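Local coordinates for INSIG protein homolog (Mycobacterium vanbaalenii PYR-1, PDB 4XU6), which binds diacylglycerol as a homotrimeric membrane protein of six transmembrane helices, a bacterial homolog of the Insig sterol sensors, at the interface of chains A and B. Numbering follows the deposited sequence. Chains: chain A/B, Uncharacterized protein.

Contact 1: the interface of chains A and B. Residues chain A 102-103, 106-107, 110; chain B 21, 25, 88, 91.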
# COMPACT_ATOMS: atom_id res chain seq x y z
N VAL A 102 3.81 15.70 9.02
CA VAL A 102 4.74 14.59 9.29
C VAL A 102 4.19 13.23 8.87
O VAL A 102 4.86 12.54 8.11
CB VAL A 102 5.27 14.56 10.74
CG1 VAL A 102 6.09 13.29 10.98
CG2 VAL A 102 6.12 15.80 11.03
N PRO A 103 3.00 12.83 9.35
CA PRO A 103 2.54 11.52 8.87
C PRO A 103 2.31 11.48 7.36
O PRO A 103 2.61 10.45 6.75
CB PRO A 103 1.23 11.29 9.63
CG PRO A 103 0.82 12.65 10.17
CD PRO A 103 2.11 13.37 10.40
N ALA A 106 5.77 11.21 5.72
CA ALA A 106 6.36 9.90 6.03
C ALA A 106 5.71 8.79 5.19
O ALA A 106 6.39 7.86 4.74
CB ALA A 106 6.22 9.59 7.52
N LEU A 107 4.40 8.90 4.99
CA LEU A 107 3.69 7.88 4.21
C LEU A 107 4.21 7.84 2.77
O LEU A 107 4.49 6.78 2.24
CB LEU A 107 2.18 8.12 4.24
CG LEU A 107 1.34 7.16 3.38
CD1 LEU A 107 1.53 5.71 3.84
CD2 LEU A 107 -0.14 7.55 3.41
N ALA A 110 7.69 6.44 2.62
CA ALA A 110 7.68 4.98 2.74
C ALA A 110 7.31 4.33 1.41
O ALA A 110 7.92 3.35 1.01
CB ALA A 110 6.70 4.53 3.84
N ILE B 21 8.76 9.22 15.07
CA ILE B 21 7.97 9.67 13.92
C ILE B 21 6.53 9.17 14.04
O ILE B 21 5.58 9.93 13.85
CB ILE B 21 8.59 9.20 12.59
CG1 ILE B 21 9.93 9.90 12.34
CG2 ILE B 21 7.63 9.46 11.41
CD1 ILE B 21 10.79 9.22 11.25
N SER B 25 3.11 11.30 15.01
CA SER B 25 1.94 11.19 14.14
C SER B 25 0.67 10.89 14.94
O SER B 25 -0.37 11.51 14.71
CB SER B 25 2.17 10.13 13.06
OG SER B 25 3.23 10.51 12.21
N GLY B 88 5.30 3.17 7.38
CA GLY B 88 4.13 3.57 6.61
C GLY B 88 2.85 3.09 7.25
O GLY B 88 1.85 3.80 7.27
N VAL B 91 2.20 5.28 10.51
CA VAL B 91 1.63 6.61 10.24
C VAL B 91 0.23 6.52 9.64
O VAL B 91 -0.60 7.41 9.85
CB VAL B 91 2.55 7.53 9.40
CG1 VAL B 91 3.88 7.78 10.13
CG2 VAL B 91 2.80 6.95 8.00
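The hydroxyl oxygen of B:Ser25, which lies against the ring of A:Pro103, is turned back to its own helix, where OG donates a hydrogen bond to the carbonyl O of B:Ile21 at 2.9 Å. The donor approaches that carbonyl at a C=O...OG angle of 146°, tilted 30° from the carbonyl plane, and the bond holds the rotation of the hydroxyl. The same oxygen lies, without a bond, against the ring edge formed by CB, CG and CD of A:Pro103, with A:Pro103 CB 3.4 Å from B:Ser25 OG. The rest of the patch is van der Waals packing, methyls lying against methyls and backbone. B:Val91 straddles a turn of the opposing helix with both branches: CG1, anti to its own carbonyl carbon (chi1 -61°), reaches the methyl of A:Ala106 (CB to CG1 4.0 Å), while CG2, set between the backbone N and the carbonyl carbon, lies over the backbone, 3.7 Å from the carbonyl O of A:Pro103 and close to the amide N of A:Leu107. From the other helix of chain B, B:Ile21 sends its CG2 branch to A:Ala106 CB, 4.1 Å away, and the side chain crosses A:Val102 at about a right angle. Small residues bring the backbones together further along, where A:Ala110 CB stands 3.9 Å from B:Gly88 CA. In the fold, helix 101-119 of chain A rests against helices 5-29 and 76-96 of chain B, a piece of the homotrimer's membrane-embedded interface.

Contact 2: the interface of chains A and B. Residues chain A 114, 116-117; chain B 77, 80-81.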
# COMPACT_ATOMS: atom_id res chain seq x y z
N ILE A 114 9.83 1.88 -0.72
CA ILE A 114 9.43 0.53 -1.10
C ILE A 114 9.49 0.35 -2.62
O ILE A 114 9.98 -0.67 -3.12
CB ILE A 114 8.04 0.17 -0.56
CG1 ILE A 114 8.11 -0.04 0.96
CG2 ILE A 114 7.49 -1.09 -1.24
CD1 ILE A 114 6.76 0.02 1.67
N TRP A 116 11.46 1.91 -4.72
CA TRP A 116 12.86 1.78 -5.08
C TRP A 116 13.45 0.42 -4.67
O TRP A 116 14.19 -0.20 -5.45
CB TRP A 116 13.72 2.91 -4.50
CG TRP A 116 15.15 2.74 -4.90
CD1 TRP A 116 15.69 2.98 -6.14
CD2 TRP A 116 16.21 2.23 -4.09
NE1 TRP A 116 17.03 2.65 -6.13
CE2 TRP A 116 17.37 2.20 -4.88
CE3 TRP A 116 16.28 1.80 -2.76
CZ2 TRP A 116 18.61 1.75 -4.39
CZ3 TRP A 116 17.51 1.37 -2.27
CH2 TRP A 116 18.65 1.34 -3.08
N CYS A 117 13.13 -0.05 -3.47
CA CYS A 117 13.65 -1.36 -3.03
C CYS A 117 13.21 -2.49 -3.95
O CYS A 117 13.99 -3.40 -4.25
CB CYS A 117 13.20 -1.67 -1.60
SG CYS A 117 14.07 -0.69 -0.36
N CYS B 77 18.14 -3.97 1.13
CA CYS B 77 16.88 -3.44 0.59
C CYS B 77 15.66 -4.13 1.17
O CYS B 77 14.58 -3.53 1.25
CB CYS B 77 16.86 -3.50 -0.93
SG CYS B 77 17.05 -1.88 -1.67
N LEU B 80 15.43 -2.22 4.42
CA LEU B 80 14.91 -0.87 4.20
C LEU B 80 13.42 -0.94 3.85
O LEU B 80 12.62 -0.17 4.38
CB LEU B 80 15.68 -0.16 3.08
CG LEU B 80 15.11 1.19 2.62
CD1 LEU B 80 14.99 2.19 3.77
CD2 LEU B 80 15.95 1.78 1.49
N GLY B 81 13.07 -1.87 2.97
CA GLY B 81 11.68 -2.06 2.58
C GLY B 81 10.81 -2.42 3.77
O GLY B 81 9.68 -1.97 3.88
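A:Cys117 and B:Cys77 face each other where two transmembrane helices of this INSIG-family homotrimer pack, helix 101-119 of chain A against the start of helix 76-96 of chain B. B:Cys77 matches the arginine-to-cysteine change of the cross-linked variant and is therefore taken as engineered. The two sulphurs, A:Cys117 SG and B:Cys77 SG, are 3.5 Å apart, well beyond disulphide length, so the coordinates show two separate sulphurs, with no disulphide modelled; the pair is nevertheless the likely site of the cross-link in the trimer that was crystallised. The chi1 of B:Cys77, -107°, is far from a staggered value and points its SG towards chain A.

Polar contact is slight. A:Cys117 SG makes a weak hydrogen bond to the backbone O of B:Cys77 at 3.3 Å; the sulphur stands beside its own backbone N (chi1 -73°), and from there its tip reaches the first turn of the opposing helix. One turn earlier on helix 101-119, CG1 of A:Ile114 passes 3.8 Å from the backbone O of B:Gly81, its terminal CD1 turned aside, a van der Waals contact with a carbonyl oxygen.

Sulphur-to-ring contact comes from A:Trp116. Its six-membered ring meets B:Cys77 at the CZ3 corner, 3.3 Å from SG. Equal distances of 3.9 Å from that SG to the flanking ring atoms CE3 and CH2 of A:Trp116 show that the approach is centred on CZ3. The sulphur lies off one face of the indole, displaced outwards past this corner instead of over the ring centre.

Apolar packing completes the patch. A:Cys117 SG lies alongside B:Leu80, touching CB, CG and CD2 in turn, with CD2 at 3.6 Å from SG. That same leucine methyl extends to A:Trp116, CD2 to CZ3 being 4.1 Å, and the two side chains cross nearly perpendicularly.

Contacts 1 and 2 are about 16 Å apart, measured between the centres of their C-alpha atoms, and lie along one helix pair: helix 101-119 of chain A and helix 76-96 of chain B. The numbering runs in opposite senses across the pair, since residues rise on chain A from contact 1 to contact 2 while they fall on chain B, which shows an antiparallel arrangement. Helix 5-29 of chain B joins only at contact 1 among the residues given. The two surfaces used are different, which would let each protomer offer one surface to each neighbour, consistent with the homotrimer.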